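Local coordinates for tubulin-like protein CetZ1 (Haloferax volcanii, PDB 4B46) that binds GTP as a tubulin-like cytoskeletal GTPase and controls archaeal cell shape, being essential for the rod-shaped cells needed for efficient swimming, at residues 14-19 and 32-37; 20-25 and 194-199; 132-137 and 188-193. All coordinates share one frame; numbering follows the deposited sequence.

Interaction 1: 14-19 and 32-37; sequences KVVDKF and RAAVAV. With GDP (guanosine-5'-diphosphate), chain B.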
loop_
_atom_site.group_PDB
_atom_site.type_symbol
_atom_site.label_atom_id
_atom_site.label_comp_id
_atom_site.label_asym_id
_atom_site.label_seq_id
_atom_site.Cartn_x
_atom_site.Cartn_y
_atom_site.Cartn_z
ATOM N N LYS A 14 -4.588 10.837 -4.108
ATOM C CA LYS A 14 -4.099 11.638 -2.987
ATOM C C LYS A 14 -2.958 10.926 -2.253
ATOM O O LYS A 14 -2.004 11.554 -1.789
ATOM C CB LYS A 14 -5.242 11.972 -2.016
ATOM C CG LYS A 14 -6.265 12.955 -2.593
ATOM C CD LYS A 14 -7.536 13.002 -1.763
ATOM C CE LYS A 14 -7.274 13.489 -0.351
ATOM N NZ LYS A 14 -8.524 13.480 0.476
ATOM N N VAL A 15 -3.056 9.612 -2.152
ATOM C CA VAL A 15 -2.018 8.840 -1.477
ATOM C C VAL A 15 -0.713 8.846 -2.277
ATOM O O VAL A 15 0.361 9.080 -1.713
ATOM C CB VAL A 15 -2.506 7.413 -1.158
ATOM C CG1 VAL A 15 -1.339 6.516 -0.675
ATOM C CG2 VAL A 15 -3.626 7.486 -0.104
ATOM N N VAL A 16 -0.809 8.621 -3.585
ATOM C CA VAL A 16 0.371 8.678 -4.448
ATOM C C VAL A 16 0.989 10.073 -4.447
ATOM O O VAL A 16 2.216 10.214 -4.381
ATOM C CB VAL A 16 0.073 8.202 -5.880
ATOM C CG1 VAL A 16 1.293 8.453 -6.807
ATOM C CG2 VAL A 16 -0.271 6.724 -5.866
ATOM N N ASP A 17 0.138 11.096 -4.485
ATOM C CA ASP A 17 0.585 12.486 -4.405
ATOM C C ASP A 17 1.415 12.704 -3.130
ATOM O O ASP A 17 2.482 13.324 -3.162
ATOM C CB ASP A 17 -0.628 13.425 -4.408
ATOM C CG ASP A 17 -0.353 14.768 -5.087
ATOM O OD1 ASP A 17 0.417 14.810 -6.069
ATOM O OD2 ASP A 17 -0.937 15.785 -4.648
ATOM N N LYS A 18 0.923 12.191 -2.008
ATOM C CA LYS A 18 1.618 12.356 -0.731
ATOM C C LYS A 18 2.897 11.529 -0.676
ATOM O O LYS A 18 3.882 11.940 -0.075
ATOM C CB LYS A 18 0.707 11.983 0.433
ATOM C CG LYS A 18 1.289 12.338 1.785
ATOM C CD LYS A 18 0.209 12.862 2.706
ATOM C CE LYS A 18 0.757 13.923 3.636
ATOM N NZ LYS A 18 -0.348 14.619 4.353
ATOM N N PHE A 19 2.863 10.352 -1.291
ATOM C CA PHE A 19 4.046 9.512 -1.420
ATOM C C PHE A 19 5.159 10.240 -2.169
ATOM O O PHE A 19 6.333 10.160 -1.791
ATOM C CB PHE A 19 3.697 8.210 -2.138
ATOM C CG PHE A 19 4.097 6.990 -1.377
ATOM C CD1 PHE A 19 5.425 6.775 -1.050
ATOM C CD2 PHE A 19 3.149 6.076 -0.959
ATOM C CE1 PHE A 19 5.804 5.658 -0.336
ATOM C CE2 PHE A 19 3.520 4.956 -0.242
ATOM C CZ PHE A 19 4.848 4.746 0.068
ATOM N N ARG A 32 9.938 6.328 -8.561
ATOM C CA ARG A 32 10.665 6.572 -9.798
ATOM C C ARG A 32 9.716 7.132 -10.853
ATOM O O ARG A 32 10.123 7.864 -11.763
ATOM C CB ARG A 32 11.322 5.281 -10.290
ATOM C CG ARG A 32 12.149 5.450 -11.555
ATOM C CD ARG A 32 13.324 6.386 -11.344
ATOM N NE ARG A 32 13.910 6.823 -12.612
ATOM C CZ ARG A 32 13.849 8.066 -13.085
ATOM N NH1 ARG A 32 13.236 9.012 -12.392
ATOM N NH2 ARG A 32 14.411 8.365 -14.249
ATOM N N ALA A 33 8.439 6.787 -10.719
ATOM C CA ALA A 33 7.407 7.326 -11.596
ATOM C C ALA A 33 6.089 7.377 -10.853
ATOM O O ALA A 33 5.748 6.454 -10.117
ATOM C CB ALA A 33 7.262 6.471 -12.834
ATOM N N ALA A 34 5.340 8.455 -11.043
ATOM C CA ALA A 34 4.017 8.545 -10.442
ATOM C C ALA A 34 2.967 8.952 -11.481
ATOM O O ALA A 34 3.176 9.877 -12.262
ATOM C CB ALA A 34 4.028 9.500 -9.271
ATOM N N VAL A 35 1.855 8.227 -11.492
ATOM C CA VAL A 35 0.755 8.478 -12.423
ATOM C C VAL A 35 -0.564 8.443 -11.644
ATOM O O VAL A 35 -0.699 7.668 -10.694
ATOM C CB VAL A 35 0.747 7.428 -13.569
ATOM C CG1 VAL A 35 -0.521 7.531 -14.406
ATOM C CG2 VAL A 35 1.991 7.597 -14.468
ATOM N N ALA A 36 -1.510 9.302 -12.020
ATOM C CA ALA A 36 -2.837 9.343 -11.395
ATOM C C ALA A 36 -3.907 9.149 -12.462
ATOM O O ALA A 36 -3.875 9.804 -13.512
ATOM C CB ALA A 36 -3.055 10.671 -10.691
ATOM N N VAL A 37 -4.838 8.240 -12.201
ATOM C CA VAL A 37 -5.908 7.942 -13.146
ATOM C C VAL A 37 -7.236 8.197 -12.463
ATOM O O VAL A 37 -7.470 7.713 -11.353
ATOM C CB VAL A 37 -5.894 6.469 -13.605
ATOM C CG1 VAL A 37 -6.963 6.240 -14.684
ATOM C CG2 VAL A 37 -4.505 6.063 -14.123
HETATM P PB GDP B . -13.289 6.782 -6.465
HETATM O O1B GDP B . -14.610 6.575 -7.148
HETATM O O2B GDP B . -12.580 8.028 -6.947
HETATM O O3B GDP B . -12.451 5.550 -6.686
HETATM O O3A GDP B . -13.670 6.937 -4.920
HETATM P PA GDP B . -12.720 7.600 -3.818
HETATM O O1A GDP B . -11.282 7.294 -4.062
HETATM O O2A GDP B . -13.003 9.073 -3.724
HETATM O "O5'" GDP B . -13.270 6.869 -2.487
HETATM C "C5'" GDP B . -13.136 5.448 -2.410
HETATM C "C4'" GDP B . -12.886 5.045 -0.969
HETATM O "O4'" GDP B . -11.605 5.492 -0.558
HETATM C "C3'" GDP B . -13.826 5.747 -0.007
HETATM O "O3'" GDP B . -14.990 4.944 0.132
HETATM C "C2'" GDP B . -13.032 5.853 1.286
HETATM O "O2'" GDP B . -13.081 4.621 2.007
HETATM C "C1'" GDP B . -11.609 5.922 0.821
HETATM N N9 GDP B . -10.995 7.254 0.731
HETATM C C8 GDP B . -11.442 8.321 0.037
HETATM N N7 GDP B . -10.552 9.345 0.123
HETATM C C5 GDP B . -9.499 8.905 0.857
HETATM C C6 GDP B . -8.204 9.448 1.318
HETATM O O6 GDP B . -7.845 10.623 1.041
HETATM N N1 GDP B . -7.428 8.642 2.054
HETATM C C2 GDP B . -7.769 7.383 2.382
HETATM N N2 GDP B . -6.920 6.654 3.144
HETATM N N3 GDP B . -8.931 6.816 1.989
HETATM C C4 GDP B . -9.803 7.521 1.239
#
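A single pair of methyl groups carries almost the whole contact: V16 CG1 meets A34 CB at 3.8 Å. V16 turns its CG1 branch anti to the backbone N (chi1 173°), which sends this methyl from the helix down onto the strand. The same methyl lies 4.4 Å from V35 O, a loose contact with the strand backbone. A34 offers nothing beyond its CB, and a side chain this short probably lets the backbones approach, the V16 and A34 CA atoms being 7.0 Å apart. The side-chain contact is apolar and buried. V15, one residue earlier, packs on V104 and N187 instead. K14, an established GTP-binding residue, bends at chi3 (62°) and brings NZ to within 3.0 Å of GDP O6 in a hydrogen bond to the guanine, although the position of NZ is less certain than the rest. D17 receives the backbone N-H groups of K48 and N49 on its carboxylate. Helix 9-26 and strand 31-38 form a beta-alpha-beta crossover with strand 3-8 in the Rossmann-like GTPase domain, and V16 also reaches M5 of strand 3-8 and V104 of strand 100-106.

Interaction 2: 20-25 and 194-199; sequences VEYDRE and FGVLFG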
loop_
_atom_site.group_PDB
_atom_site.type_symbol
_atom_site.label_atom_id
_atom_site.label_comp_id
_atom_site.label_asym_id
_atom_site.label_seq_id
_atom_site.Cartn_x
_atom_site.Cartn_y
_atom_site.Cartn_z
ATOM N N VAL A 20 4.788 10.950 -3.230
ATOM C CA VAL A 20 5.755 11.740 -3.991
ATOM C C VAL A 20 6.395 12.814 -3.115
ATOM O O VAL A 20 7.603 13.031 -3.166
ATOM C CB VAL A 20 5.111 12.401 -5.234
ATOM C CG1 VAL A 20 6.078 13.385 -5.883
ATOM C CG2 VAL A 20 4.680 11.337 -6.234
ATOM N N GLU A 21 5.583 13.481 -2.301
ATOM C CA GLU A 21 6.088 14.529 -1.412
ATOM C C GLU A 21 7.012 13.960 -0.327
ATOM O O GLU A 21 8.051 14.538 -0.008
ATOM C CB GLU A 21 4.921 15.294 -0.780
ATOM C CG GLU A 21 5.328 16.368 0.214
ATOM C CD GLU A 21 4.135 16.904 0.987
ATOM O OE1 GLU A 21 3.601 16.171 1.850
ATOM O OE2 GLU A 21 3.724 18.054 0.725
ATOM N N TYR A 22 6.616 12.825 0.235
ATOM C CA TYR A 22 7.402 12.137 1.250
ATOM C C TYR A 22 8.765 11.727 0.699
ATOM O O TYR A 22 9.805 11.926 1.339
ATOM C CB TYR A 22 6.644 10.887 1.665
ATOM C CG TYR A 22 7.402 9.928 2.555
ATOM C CD1 TYR A 22 8.237 8.957 2.015
ATOM C CD2 TYR A 22 7.253 9.971 3.938
ATOM C CE1 TYR A 22 8.927 8.080 2.827
ATOM C CE2 TYR A 22 7.935 9.089 4.761
ATOM C CZ TYR A 22 8.766 8.149 4.200
ATOM O OH TYR A 22 9.448 7.274 5.006
ATOM N N ASP A 23 8.728 11.125 -0.484
ATOM C CA ASP A 23 9.909 10.625 -1.169
ATOM C C ASP A 23 10.864 11.765 -1.491
ATOM O O ASP A 23 12.081 11.628 -1.364
ATOM C CB ASP A 23 9.480 9.931 -2.463
ATOM C CG ASP A 23 10.614 9.203 -3.141
ATOM O OD1 ASP A 23 11.343 8.464 -2.453
ATOM O OD2 ASP A 23 10.768 9.356 -4.366
ATOM N N ARG A 24 10.295 12.892 -1.905
ATOM C CA ARG A 24 11.061 14.082 -2.251
ATOM C C ARG A 24 11.698 14.729 -1.014
ATOM O O ARG A 24 12.868 15.121 -1.043
ATOM C CB ARG A 24 10.146 15.076 -2.976
ATOM C CG ARG A 24 10.845 16.206 -3.701
ATOM C CD ARG A 24 9.907 16.839 -4.727
ATOM N NE ARG A 24 9.548 15.899 -5.789
ATOM C CZ ARG A 24 8.603 16.113 -6.702
ATOM N NH1 ARG A 24 7.903 17.240 -6.691
ATOM N NH2 ARG A 24 8.356 15.197 -7.625
ATOM N N GLU A 25 10.931 14.829 0.071
ATOM C CA GLU A 25 11.422 15.433 1.316
ATOM C C GLU A 25 12.607 14.679 1.900
ATOM O O GLU A 25 13.467 15.265 2.549
ATOM C CB GLU A 25 10.313 15.476 2.377
ATOM C CG GLU A 25 9.267 16.554 2.174
ATOM C CD GLU A 25 8.110 16.431 3.156
ATOM O OE1 GLU A 25 8.053 15.422 3.894
ATOM O OE2 GLU A 25 7.255 17.341 3.185
ATOM N N PHE A 194 4.482 2.612 4.612
ATOM C CA PHE A 194 4.958 2.029 3.364
ATOM C C PHE A 194 6.203 2.733 2.836
ATOM O O PHE A 194 7.011 2.142 2.110
ATOM C CB PHE A 194 3.835 1.979 2.327
ATOM C CG PHE A 194 2.721 1.040 2.706
ATOM C CD1 PHE A 194 2.883 -0.329 2.572
ATOM C CD2 PHE A 194 1.526 1.522 3.224
ATOM C CE1 PHE A 194 1.879 -1.204 2.941
ATOM C CE2 PHE A 194 0.515 0.654 3.600
ATOM C CZ PHE A 194 0.686 -0.710 3.446
ATOM N N GLY A 195 6.375 3.994 3.207
ATOM C CA GLY A 195 7.583 4.709 2.840
ATOM C C GLY A 195 8.810 4.129 3.529
ATOM O O GLY A 195 9.898 4.094 2.956
ATOM N N VAL A 196 8.654 3.679 4.770
ATOM C CA VAL A 196 9.800 3.098 5.473
ATOM C C VAL A 196 10.126 1.743 4.865
ATOM O O VAL A 196 11.293 1.425 4.638
ATOM C CB VAL A 196 9.574 2.981 6.999
ATOM C CG1 VAL A 196 10.594 2.036 7.633
ATOM C CG2 VAL A 196 9.674 4.344 7.643
ATOM N N LEU A 197 9.088 0.964 4.574
ATOM C CA LEU A 197 9.274 -0.359 3.989
ATOM C C LEU A 197 9.994 -0.319 2.639
ATOM O O LEU A 197 10.930 -1.084 2.402
ATOM C CB LEU A 197 7.929 -1.066 3.812
ATOM C CG LEU A 197 7.990 -2.356 2.987
ATOM C CD1 LEU A 197 8.799 -3.457 3.709
ATOM C CD2 LEU A 197 6.602 -2.848 2.632
ATOM N N PHE A 198 9.549 0.564 1.751
ATOM C CA PHE A 198 10.043 0.559 0.372
ATOM C C PHE A 198 11.319 1.373 0.220
ATOM O O PHE A 198 11.915 1.428 -0.860
ATOM C CB PHE A 198 8.958 1.060 -0.591
ATOM C CG PHE A 198 7.832 0.081 -0.790
ATOM C CD1 PHE A 198 8.086 -1.193 -1.274
ATOM C CD2 PHE A 198 6.524 0.435 -0.506
ATOM C CE1 PHE A 198 7.054 -2.103 -1.460
ATOM C CE2 PHE A 198 5.489 -0.466 -0.686
ATOM C CZ PHE A 198 5.751 -1.734 -1.157
ATOM N N GLY A 199 11.732 2.012 1.307
ATOM C CA GLY A 199 12.887 2.884 1.280
ATOM C C GLY A 199 14.177 2.131 1.067
ATOM O O GLY A 199 15.264 2.678 1.153
#
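Van der Waals contact between Y22 and the backbone at G195 joins the two helices. The ring lies obliquely to the glycine, with CE1 3.6 Å from G195 CA, and beyond it Y22 OH sits 3.5 Å from G195 C. Chi1 of 171° swings CG opposite the backbone N and carries the ring out from helix 9-26 to the neighbouring helix. G195 makes room for it: a beta carbon at this position would fall only 2.4 Å from Y22 CE1. The one side-chain pair is Y22 OH with V196 CG2, at 3.9 Å, where the hydroxyl touches a methyl of a residue whose CB points the other way. Helix 179-198 is the long core helix of the tubulin/FtsZ fold, running between the GTPase domain and the C-terminal domain, and Y22 also leans on its V191 and N192. A serine in place of Y22 would probably leave a gap beside G195 and deprive the two helices of this contact. The hydrogen bonds of these segments include some to other parts of the chain: D23 accepts the backbone N-H groups of I30 and V31 just beyond helix 9-26, and L197 O is hydrogen-bonded to Y332 OH. Apolar packing against strand 339-347 sets L197 on V343 and L345.

Interaction 3: 132-137 and 188-193; sequences YGLGIL and EEIVNR. With GDP (guanosine-5'-diphosphate), chain B.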
loop_
_atom_site.group_PDB
_atom_site.type_symbol
_atom_site.label_atom_id
_atom_site.label_comp_id
_atom_site.label_asym_id
_atom_site.label_seq_id
_atom_site.Cartn_x
_atom_site.Cartn_y
_atom_site.Cartn_z
ATOM N N TYR A 132 2.217 -4.959 -7.685
ATOM C CA TYR A 132 1.563 -5.037 -6.386
ATOM C C TYR A 132 0.397 -4.068 -6.320
ATOM O O TYR A 132 0.331 -3.094 -7.081
ATOM C CB TYR A 132 2.550 -4.739 -5.255
ATOM C CG TYR A 132 3.772 -5.634 -5.279
ATOM C CD1 TYR A 132 3.647 -7.012 -5.220
ATOM C CD2 TYR A 132 5.045 -5.092 -5.382
ATOM C CE1 TYR A 132 4.767 -7.834 -5.254
ATOM C CE2 TYR A 132 6.165 -5.896 -5.407
ATOM C CZ TYR A 132 6.018 -7.267 -5.352
ATOM O OH TYR A 132 7.133 -8.072 -5.383
ATOM N N GLY A 133 -0.530 -4.371 -5.422
ATOM C CA GLY A 133 -1.655 -3.497 -5.128
ATOM C C GLY A 133 -1.507 -2.942 -3.721
ATOM O O GLY A 133 -0.925 -3.588 -2.844
ATOM N N LEU A 134 -1.973 -1.714 -3.520
ATOM C CA LEU A 134 -2.219 -1.203 -2.170
ATOM C C LEU A 134 -3.692 -0.847 -2.126
ATOM O O LEU A 134 -4.109 0.151 -2.714
ATOM C CB LEU A 134 -1.359 0.027 -1.854
ATOM C CG LEU A 134 -1.632 0.771 -0.532
ATOM C CD1 LEU A 134 -1.777 -0.172 0.647
ATOM C CD2 LEU A 134 -0.526 1.778 -0.255
ATOM N N GLY A 135 -4.475 -1.701 -1.473
ATOM C CA GLY A 135 -5.912 -1.543 -1.420
ATOM C C GLY A 135 -6.295 -0.926 -0.092
ATOM O O GLY A 135 -5.843 -1.379 0.959
ATOM N N ILE A 136 -7.107 0.124 -0.138
ATOM C CA ILE A 136 -7.513 0.815 1.073
ATOM C C ILE A 136 -8.988 0.534 1.362
ATOM O O ILE A 136 -9.865 0.908 0.569
ATOM C CB ILE A 136 -7.274 2.321 0.936
ATOM C CG1 ILE A 136 -5.780 2.606 0.772
ATOM C CG2 ILE A 136 -7.892 3.061 2.119
ATOM C CD1 ILE A 136 -5.461 4.005 0.263
ATOM N N LEU A 137 -9.255 -0.148 2.478
ATOM C CA LEU A 137 -10.614 -0.552 2.832
ATOM C C LEU A 137 -11.368 0.596 3.473
ATOM O O LEU A 137 -10.759 1.457 4.111
ATOM C CB LEU A 137 -10.601 -1.761 3.780
ATOM C CG LEU A 137 -9.861 -2.982 3.235
ATOM C CD1 LEU A 137 -9.963 -4.170 4.203
ATOM C CD2 LEU A 137 -10.382 -3.345 1.864
ATOM N N GLU A 188 -0.988 10.379 5.886
ATOM C CA GLU A 188 0.343 10.497 6.490
ATOM C C GLU A 188 0.779 9.175 7.109
ATOM O O GLU A 188 1.924 8.753 6.958
ATOM C CB GLU A 188 0.345 11.564 7.582
ATOM C CG GLU A 188 0.370 12.991 7.081
ATOM C CD GLU A 188 1.782 13.503 6.850
ATOM O OE1 GLU A 188 2.730 12.686 6.881
ATOM O OE2 GLU A 188 1.943 14.725 6.639
ATOM N N GLU A 189 -0.147 8.532 7.813
ATOM C CA GLU A 189 0.111 7.236 8.432
ATOM C C GLU A 189 0.424 6.174 7.383
ATOM O O GLU A 189 1.311 5.335 7.570
ATOM C CB GLU A 189 -1.083 6.817 9.298
ATOM C CG GLU A 189 -1.282 7.748 10.507
ATOM C CD GLU A 189 -2.568 7.489 11.267
ATOM O OE1 GLU A 189 -3.631 7.320 10.636
ATOM O OE2 GLU A 189 -2.515 7.459 12.509
ATOM N N ILE A 190 -0.307 6.212 6.277
ATOM C CA ILE A 190 -0.092 5.265 5.194
ATOM C C ILE A 190 1.311 5.443 4.620
ATOM O O ILE A 190 2.084 4.487 4.510
ATOM C CB ILE A 190 -1.145 5.452 4.082
ATOM C CG1 ILE A 190 -2.525 4.976 4.570
ATOM C CG2 ILE A 190 -0.712 4.750 2.808
ATOM C CD1 ILE A 190 -3.680 5.273 3.599
ATOM N N VAL A 191 1.653 6.680 4.286
ATOM C CA VAL A 191 2.926 6.951 3.633
ATOM C C VAL A 191 4.145 6.723 4.555
ATOM O O VAL A 191 5.180 6.255 4.102
ATOM C CB VAL A 191 2.922 8.367 3.011
ATOM C CG1 VAL A 191 4.242 8.679 2.431
ATOM C CG2 VAL A 191 1.861 8.455 1.906
ATOM N N ASN A 192 4.020 7.037 5.843
ATOM C CA ASN A 192 5.122 6.807 6.778
ATOM C C ASN A 192 5.459 5.332 6.909
ATOM O O ASN A 192 6.610 4.958 7.089
ATOM C CB ASN A 192 4.791 7.367 8.164
ATOM C CG ASN A 192 4.925 8.874 8.231
ATOM O OD1 ASN A 192 5.731 9.468 7.517
ATOM N ND2 ASN A 192 4.136 9.503 9.100
ATOM N N ARG A 193 4.437 4.496 6.825
ATOM C CA ARG A 193 4.605 3.063 6.989
ATOM C C ARG A 193 5.159 2.415 5.740
ATOM O O ARG A 193 6.190 1.742 5.796
ATOM C CB ARG A 193 3.285 2.421 7.412
ATOM C CG ARG A 193 2.980 2.717 8.873
ATOM C CD ARG A 193 1.516 2.524 9.260
ATOM N NE ARG A 193 1.422 2.610 10.716
ATOM C CZ ARG A 193 1.467 3.753 11.387
ATOM N NH1 ARG A 193 1.558 4.905 10.730
ATOM N NH2 ARG A 193 1.413 3.744 12.709
HETATM P PB GDP B . -13.289 6.782 -6.465
HETATM O O1B GDP B . -14.610 6.575 -7.148
HETATM O O2B GDP B . -12.580 8.028 -6.947
HETATM O O3B GDP B . -12.451 5.550 -6.686
HETATM O O3A GDP B . -13.670 6.937 -4.920
HETATM P PA GDP B . -12.720 7.600 -3.818
HETATM O O1A GDP B . -11.282 7.294 -4.062
HETATM O O2A GDP B . -13.003 9.073 -3.724
HETATM O "O5'" GDP B . -13.270 6.869 -2.487
HETATM C "C5'" GDP B . -13.136 5.448 -2.410
HETATM C "C4'" GDP B . -12.886 5.045 -0.969
HETATM O "O4'" GDP B . -11.605 5.492 -0.558
HETATM C "C3'" GDP B . -13.826 5.747 -0.007
HETATM O "O3'" GDP B . -14.990 4.944 0.132
HETATM C "C2'" GDP B . -13.032 5.853 1.286
HETATM O "O2'" GDP B . -13.081 4.621 2.007
HETATM C "C1'" GDP B . -11.609 5.922 0.821
HETATM N N9 GDP B . -10.995 7.254 0.731
HETATM C C8 GDP B . -11.442 8.321 0.037
HETATM N N7 GDP B . -10.552 9.345 0.123
HETATM C C5 GDP B . -9.499 8.905 0.857
HETATM C C6 GDP B . -8.204 9.448 1.318
HETATM O O6 GDP B . -7.845 10.623 1.041
HETATM N N1 GDP B . -7.428 8.642 2.054
HETATM C C2 GDP B . -7.769 7.383 2.382
HETATM N N2 GDP B . -6.920 6.654 3.144
HETATM N N3 GDP B . -8.931 6.816 1.989
HETATM C C4 GDP B . -9.803 7.521 1.239
#
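I136 and I190 reach for each other with their longest branches, the two side chains crossing obliquely so that CD1 of I136 meets CD1 of I190 at 4.0 Å. In I190, CG1 lies beside the backbone N and chi2 is extended (173°), which places CD1 in contact with both I136 and the guanine. Its other branch takes a separate partner: I190 CG2 lies 4.3 Å from L134 CD2. The isoleucine thus spans two residues that point to the same side of the strand. Both isoleucines also border the guanine of GDP. I190 CD1 comes to 3.6 Å from GDP N2, while I136 CG2, the branch that does not meet I190, stands 3.9 Å from the same amino nitrogen. On the helix side, R193 turns back one turn and gives NH1 to E189 O (3.2 Å, N-H...O angle 166°); the oxygen lies in the guanidinium plane, and the carbonyl also takes a weak bond from R193 N. The carboxylate of E189 pairs with K174. Such methyl contacts give shape but no direction, so they probably help to fit the guanine by form, whereas directional bonds to GDP come from residues such as N187 and E142.

In the fold
All three contacts are buried; the side-chain pairs of interactions 1 and 3 are apolar, whereas interaction 2 sets a tyrosine ring and hydroxyl against helix backbone. The centre of interaction 3 lies about 3 Å from the centre of the chain, those of interactions 1 and 2 about 12 Å. Helix 9-26 is shared by interactions 1 and 2, helix 179-198 by interactions 2 and 3, so two helices and the sheet form one continuous core. Interaction 1 sets helix on strand through small methyls, interaction 2 helix on helix, and interaction 3 helix on strand through branched chains. Seams join them: F19 reaches G195, V191 packs on Y22, and V15 touches I136. GDP lies beside interactions 1 and 3.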